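Local coordinates for protein iron-only hydrogenase system regulator (Thermotoga maritima, PDB 2NZC) that is of unknown function but probably acts as a small ACT-like regulator of the iron-only hydrogenase system, at residues Y8-V13 with D60-L65; I12-E15 with K19-R22; N25-N30 with G67-I72. All coordinates share one frame; numbering follows the deposited sequence.

Contact 1: residues Y8-V13 with D60-L65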
# COMPACT_ATOMS: atom_id res chain seq x y z
N TYR D 8 1.06 10.71 12.03
CA TYR D 8 -0.34 10.96 11.73
C TYR D 8 -0.74 10.06 10.61
O TYR D 8 0.08 9.75 9.70
CB TYR D 8 -0.57 12.42 11.32
CG TYR D 8 -0.24 13.42 12.42
CD1 TYR D 8 -1.21 13.84 13.34
CD2 TYR D 8 1.04 13.93 12.54
CE1 TYR D 8 -0.88 14.74 14.36
CE2 TYR D 8 1.39 14.83 13.53
CZ TYR D 8 0.42 15.24 14.44
OH TYR D 8 0.77 16.12 15.41
N ILE D 9 -2.00 9.66 10.65
CA ILE D 9 -2.64 8.96 9.55
C ILE D 9 -3.66 9.90 8.85
O ILE D 9 -4.48 10.56 9.52
CB ILE D 9 -3.35 7.71 10.09
CG1 ILE D 9 -2.33 6.72 10.63
CG2 ILE D 9 -4.21 7.08 9.02
CD1 ILE D 9 -2.77 6.07 11.91
N LEU D 10 -3.62 9.93 7.52
CA LEU D 10 -4.60 10.70 6.75
C LEU D 10 -5.31 9.80 5.76
O LEU D 10 -4.66 9.05 5.01
CB LEU D 10 -3.91 11.82 5.98
CG LEU D 10 -3.94 13.15 6.70
CD1 LEU D 10 -2.76 13.14 7.62
CD2 LEU D 10 -3.81 14.27 5.69
N THR D 11 -6.62 9.86 5.77
CA THR D 11 -7.41 9.24 4.72
C THR D 11 -8.13 10.32 3.94
O THR D 11 -8.85 11.17 4.52
CB THR D 11 -8.43 8.30 5.30
OG1 THR D 11 -9.29 9.06 6.15
CG2 THR D 11 -7.75 7.26 6.14
N ILE D 12 -7.92 10.29 2.63
CA ILE D 12 -8.50 11.24 1.71
C ILE D 12 -9.41 10.47 0.77
O ILE D 12 -9.00 9.46 0.19
CB ILE D 12 -7.38 11.90 0.87
CG1 ILE D 12 -6.33 12.56 1.78
CG2 ILE D 12 -7.96 12.91 -0.11
CD1 ILE D 12 -5.06 12.87 1.09
N VAL D 13 -10.64 10.94 0.61
CA VAL D 13 -11.54 10.40 -0.41
C VAL D 13 -11.78 11.50 -1.46
O VAL D 13 -12.32 12.57 -1.14
CB VAL D 13 -12.86 9.90 0.21
CG1 VAL D 13 -13.83 9.45 -0.85
CG2 VAL D 13 -12.57 8.74 1.20
N ASP D 60 2.45 22.43 12.94
CA ASP D 60 2.32 23.44 11.88
C ASP D 60 2.01 22.74 10.55
O ASP D 60 1.17 23.17 9.79
CB ASP D 60 3.61 24.27 11.67
CG ASP D 60 3.98 25.12 12.83
OD1 ASP D 60 3.12 25.37 13.71
OD2 ASP D 60 5.13 25.58 12.87
N THR D 61 2.70 21.64 10.29
CA THR D 61 2.67 21.01 9.00
C THR D 61 1.38 20.19 8.77
O THR D 61 0.73 20.36 7.75
CB THR D 61 3.93 20.12 8.77
OG1 THR D 61 5.11 20.92 8.95
CG2 THR D 61 3.93 19.55 7.37
N ILE D 62 1.01 19.33 9.72
CA ILE D 62 -0.24 18.54 9.57
C ILE D 62 -1.47 19.47 9.42
O ILE D 62 -2.35 19.23 8.58
CB ILE D 62 -0.39 17.48 10.72
CG1 ILE D 62 -1.35 16.37 10.33
CG2 ILE D 62 -0.74 18.13 12.06
CD1 ILE D 62 -0.80 15.52 9.18
N GLY D 63 -1.48 20.53 10.20
CA GLY D 63 -2.53 21.56 10.16
C GLY D 63 -2.63 22.28 8.83
O GLY D 63 -3.74 22.50 8.32
N ALA D 64 -1.48 22.64 8.28
CA ALA D 64 -1.41 23.29 6.97
C ALA D 64 -1.98 22.37 5.89
O ALA D 64 -2.78 22.82 5.06
CB ALA D 64 0.05 23.70 6.62
N LEU D 65 -1.59 21.10 5.94
CA LEU D 65 -1.99 20.12 4.94
C LEU D 65 -3.50 19.84 5.00
O LEU D 65 -4.20 19.88 3.98
CB LEU D 65 -1.19 18.81 5.14
CG LEU D 65 -1.47 17.66 4.17
CD1 LEU D 65 -1.34 18.12 2.68
CD2 LEU D 65 -0.59 16.44 4.46
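Ile62 of helix 59-69 rests on Tyr8 and Leu10 of strand 6-15, and its side chain carries most of this contact. From CB it branches two ways. CG2 lies by the far end of the ring, 3.9 Å from Tyr8 CZ. With CG1 anti to the backbone N (chi1 -159°), this branch is turned over the ring face. There it makes a CH-pi contact, with Ile62 CG1 4.0 Å from the Tyr8 ring centroid and 19° off the ring normal. The tip, CD1, lies 3.8 Å from Tyr8 CB. It also presses on the next inward-facing strand residue, with Ile62 CD1 only 3.5 Å from Leu10 CD1. One helical turn on, Leu65 CD2 meets Leu10 CD2 at 4.1 Å. With an alanine at Tyr8, Ile62 CG1 and CG2 would probably lose the ring face they lie on and a gap would open beside them. Segment 60-65 runs almost parallel to segment 8-13 (6°), covering one face of the sheet. On the other face Ile9 packs on Phe52 of the second subunit. The contact is apolar and buried, so shape fit and water exclusion hold helix to strand.

Contact 2: residues I12-E15 with K19-R22; sequences IVVE and KAYR
Glu15, which meets Ala20 through its backbone O, sends its carboxylate to a partner in the connection between strand and helix: OE1 forms a salt bridge with Arg17 NH2. The fold is the ferredoxin-like ACT arrangement, βαββαβ. This contact sits where the first strand, 6-15, turns into the first helix, 18-30. Only three residues separate the segments, so the chain folds straight back on itself. The nearest CA atoms, those of Glu15 and Ala20, are 6.7 Å apart.

The contact is made by small groups. Ala20 points its CB toward the strand, where it meets two things. One is the main chain, with Ala20 CB 3.5 Å from Glu15 O. The other is a methyl, with Val14 CG1 3.8 Å from Ala20 CB. Val14 puts that methyl forward because CG1 stands anti to the backbone N (chi1 -162°), beside the carbonyl carbon. Its other methyl, CG2, is anti to the carbonyl carbon and makes no close approach to the helix segment. The CG1 methyl lies along the first turn of the helix, 4.1 Å from Ala20 C. The Ala20 methyl is thus held between a valine branch and a carbonyl oxygen, and the touch on both is van der Waals packing. A side chain of one carbon lets strand and helix come this near.

Val14 belongs to the helix-covered face of the sheet, where it also packs on Ile51 and Val75 of the flanking strands. Val13 faces the other way and packs on Ile9 of the second subunit. Tyr21 stands at the edge of the contact, and its side chain is about 4 Å from a bound acetate, which probably comes from the crystallisation liquor. The same Val14 methyl also reaches the next peptide, with Val14 CG1 4.2 Å from Tyr21 N.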
# COMPACT_ATOMS: atom_id res chain seq x y z
N ILE D 12 -7.92 10.29 2.63
CA ILE D 12 -8.50 11.24 1.71
C ILE D 12 -9.41 10.47 0.77
O ILE D 12 -9.00 9.46 0.19
CB ILE D 12 -7.38 11.90 0.87
CG1 ILE D 12 -6.33 12.56 1.78
CG2 ILE D 12 -7.96 12.91 -0.11
CD1 ILE D 12 -5.06 12.87 1.09
N VAL D 13 -10.64 10.94 0.61
CA VAL D 13 -11.54 10.40 -0.41
C VAL D 13 -11.78 11.50 -1.46
O VAL D 13 -12.32 12.57 -1.14
CB VAL D 13 -12.86 9.90 0.21
CG1 VAL D 13 -13.83 9.45 -0.85
CG2 VAL D 13 -12.57 8.74 1.20
N VAL D 14 -11.37 11.23 -2.69
CA VAL D 14 -11.46 12.20 -3.79
C VAL D 14 -12.46 11.77 -4.86
O VAL D 14 -12.48 10.61 -5.24
CB VAL D 14 -10.10 12.36 -4.50
CG1 VAL D 14 -10.08 13.66 -5.34
CG2 VAL D 14 -8.96 12.36 -3.54
N GLU D 15 -13.27 12.70 -5.36
CA GLU D 15 -14.06 12.46 -6.58
C GLU D 15 -13.09 12.50 -7.77
O GLU D 15 -12.36 13.47 -7.95
CB GLU D 15 -15.20 13.47 -6.71
CG GLU D 15 -15.93 13.66 -5.38
CD GLU D 15 -17.23 14.42 -5.48
OE1 GLU D 15 -17.39 15.32 -6.34
OE2 GLU D 15 -18.12 14.12 -4.64
N LYS D 19 -9.72 18.01 -12.17
CA LYS D 19 -9.36 19.12 -11.28
C LYS D 19 -9.05 18.66 -9.86
O LYS D 19 -7.96 18.94 -9.33
CB LYS D 19 -10.49 20.15 -11.25
CG LYS D 19 -10.11 21.52 -10.70
CD LYS D 19 -11.23 22.51 -10.99
CE LYS D 19 -10.84 23.95 -10.66
NZ LYS D 19 -10.78 24.20 -9.17
N ALA D 20 -10.00 17.95 -9.25
CA ALA D 20 -9.86 17.48 -7.87
C ALA D 20 -8.59 16.66 -7.70
O ALA D 20 -7.81 16.89 -6.79
CB ALA D 20 -11.07 16.68 -7.44
N TYR D 21 -8.36 15.72 -8.60
CA TYR D 21 -7.16 14.91 -8.49
C TYR D 21 -5.88 15.74 -8.69
O TYR D 21 -4.92 15.53 -7.97
CB TYR D 21 -7.22 13.66 -9.39
CG TYR D 21 -6.31 12.57 -8.89
CD1 TYR D 21 -5.67 12.70 -7.65
CD2 TYR D 21 -6.09 11.41 -9.62
CE1 TYR D 21 -4.82 11.71 -7.15
CE2 TYR D 21 -5.22 10.41 -9.14
CZ TYR D 21 -4.60 10.59 -7.91
OH TYR D 21 -3.77 9.62 -7.41
N ARG D 22 -5.90 16.68 -9.63
CA ARG D 22 -4.75 17.55 -9.90
C ARG D 22 -4.36 18.36 -8.66
O ARG D 22 -3.19 18.38 -8.28
CB ARG D 22 -5.04 18.46 -11.10
CG ARG D 22 -3.93 19.46 -11.44
CD ARG D 22 -4.15 20.17 -12.78
NE ARG D 22 -5.39 20.95 -12.82
CZ ARG D 22 -6.39 20.75 -13.67
NH1 ARG D 22 -7.48 21.51 -13.61
NH2 ARG D 22 -6.32 19.80 -14.61

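Contact 3: residues N25-N30 with G67-I72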
# COMPACT_ATOMS: atom_id res chain seq x y z
N ASN D 25 -2.91 16.19 -5.85
CA ASN D 25 -1.54 15.82 -6.23
C ASN D 25 -0.54 16.95 -6.09
O ASN D 25 0.59 16.73 -5.67
CB ASN D 25 -1.49 15.26 -7.66
CG ASN D 25 -2.00 13.86 -7.75
OD1 ASN D 25 -1.83 13.06 -6.82
ND2 ASN D 25 -2.65 13.54 -8.86
N GLU D 26 -0.94 18.16 -6.46
CA GLU D 26 -0.04 19.29 -6.32
C GLU D 26 0.29 19.54 -4.85
O GLU D 26 1.44 19.82 -4.50
CB GLU D 26 -0.62 20.53 -6.99
CG GLU D 26 -0.67 20.40 -8.51
CD GLU D 26 -1.35 21.58 -9.19
OE1 GLU D 26 -1.84 22.48 -8.47
OE2 GLU D 26 -1.37 21.60 -10.45
N LEU D 27 -0.73 19.44 -4.00
CA LEU D 27 -0.59 19.61 -2.57
C LEU D 27 0.33 18.60 -1.91
O LEU D 27 1.23 18.97 -1.15
CB LEU D 27 -1.97 19.55 -1.91
CG LEU D 27 -2.18 20.40 -0.66
CD1 LEU D 27 -1.60 21.80 -0.85
CD2 LEU D 27 -3.68 20.45 -0.40
N LEU D 28 0.08 17.32 -2.17
CA LEU D 28 0.89 16.23 -1.64
C LEU D 28 2.33 16.25 -2.16
O LEU D 28 3.25 15.86 -1.43
CB LEU D 28 0.23 14.88 -1.96
CG LEU D 28 -1.19 14.71 -1.39
CD1 LEU D 28 -1.67 13.29 -1.61
CD2 LEU D 28 -1.30 15.14 0.08
N HIS D 29 2.54 16.68 -3.40
CA HIS D 29 3.89 16.97 -3.89
C HIS D 29 4.56 18.03 -3.00
O HIS D 29 5.70 17.86 -2.58
CB HIS D 29 3.83 17.43 -5.35
CG HIS D 29 5.12 18.01 -5.87
ND1 HIS D 29 5.34 19.36 -6.00
CD2 HIS D 29 6.25 17.40 -6.32
CE1 HIS D 29 6.54 19.57 -6.50
NE2 HIS D 29 7.12 18.40 -6.70
N ASN D 30 3.85 19.12 -2.71
CA ASN D 30 4.40 20.18 -1.88
C ASN D 30 4.83 19.69 -0.51
O ASN D 30 5.83 20.15 0.03
CB ASN D 30 3.41 21.35 -1.72
CG ASN D 30 3.19 22.13 -3.01
OD1 ASN D 30 3.83 21.89 -4.05
ND2 ASN D 30 2.26 23.08 -2.95
N GLY D 67 -5.92 21.73 6.41
CA GLY D 67 -6.66 22.95 6.04
C GLY D 67 -6.78 23.05 4.54
O GLY D 67 -7.84 23.36 4.01
N LYS D 68 -5.68 22.77 3.85
CA LYS D 68 -5.61 22.92 2.40
C LYS D 68 -6.40 21.86 1.64
O LYS D 68 -7.17 22.19 0.73
CB LYS D 68 -4.16 22.99 1.92
CG LYS D 68 -3.44 24.27 2.37
CD LYS D 68 -1.96 24.22 2.04
CE LYS D 68 -1.22 25.41 2.63
NZ LYS D 68 -1.73 26.70 2.06
N LEU D 69 -6.23 20.60 2.02
CA LEU D 69 -7.02 19.51 1.45
C LEU D 69 -8.52 19.78 1.56
O LEU D 69 -9.26 19.62 0.59
CB LEU D 69 -6.66 18.15 2.07
CG LEU D 69 -5.36 17.51 1.61
CD1 LEU D 69 -4.90 16.38 2.53
CD2 LEU D 69 -5.42 17.06 0.15
N GLY D 70 -8.94 20.26 2.74
CA GLY D 70 -10.34 20.56 3.02
C GLY D 70 -10.91 21.74 2.24
O GLY D 70 -12.13 21.94 2.21
N GLN D 71 -10.03 22.52 1.62
CA GLN D 71 -10.43 23.63 0.77
C GLN D 71 -10.55 23.18 -0.69
O GLN D 71 -10.85 23.99 -1.55
CB GLN D 71 -9.46 24.81 0.91
CG GLN D 71 -9.46 25.49 2.30
CD GLN D 71 -8.80 26.87 2.32
OE1 GLN D 71 -8.30 27.32 3.36
NE2 GLN D 71 -8.82 27.57 1.18
N ILE D 72 -10.30 21.90 -0.98
CA ILE D 72 -10.44 21.39 -2.35
C ILE D 72 -11.80 20.74 -2.57
O ILE D 72 -12.17 19.80 -1.87
CB ILE D 72 -9.33 20.38 -2.73
CG1 ILE D 72 -7.95 21.03 -2.62
CG2 ILE D 72 -9.56 19.85 -4.15
CD1 ILE D 72 -6.79 20.06 -2.75
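Leu27 reaches across from helix 18-30 to the end of helix 59-69, and its two methyls make the close contacts. The helices are the two that cover one face of the ACT-like sheet, and here they pack side by side.

The first kind of contact is methyl against methyl. Leu27 CD2 lies 3.8 Å from Leu69 CD2 and 3.9 Å from Ile72 CD1, so this one methyl touches both apolar side chains. A type I turn from Leu69 to Ile72 brings Ile72 back toward helix 18-30. Its closing bond runs from Ile72 N to Leu69 O at 3.0 Å. Ile72 then extends CG1 anti to its carbonyl carbon (chi1 -60°), which carries CD1 to the leucine.

The second kind uses the carbon part of a lysine. Leu27 and Lys68 cross at about a right angle. Leu27 CD2 is 3.5 Å from Lys68 CB, a tight approach, and Leu27 CD1 is 3.8 Å from Lys68 CD. Beyond CD the lysine bends at chi4 and carries NZ away from the leucine.

The third kind is methyl against main chain. Leu27 CD2 comes within 3.5 Å of Leu69 N, so this methyl is pressed to the helix backbone as well as to its side chains.

Other residues extend the packing. Leu65 touches both Leu27 and Leu28, and Leu69 continues inward to Leu10 and Ile12 of strand 6-15. Ile72 also lies on Gln23 and Val24, one turn earlier in the first helix.

The interface therefore grades from apolar inside to charged outside. Leu69 is buried, while the lysine lends its methylenes to Leu27 and its end leads away on the exposed side.

The three contacts belong to one two-layer ferredoxin-like fold, two helices on a four-stranded antiparallel sheet. Contact 1 joins strand 6-15 to helix 59-69, contact 2 joins the same strand to helix 18-30, and contact 3 joins the two helices. The set thus closes a triangle. The centres of contacts 1 and 2 are about 15 Å apart, and contact 3 lies about 9 Å from each. Contact 2 is local in sequence, and contact 3 opens after it closes. Contacts 1 and 3 alternate along the chain. They meet directly where Leu69 CD1 lies 3.8 Å from Ile12 CD1. Together they build the core on one sheet face, while the other face packs against the second subunit.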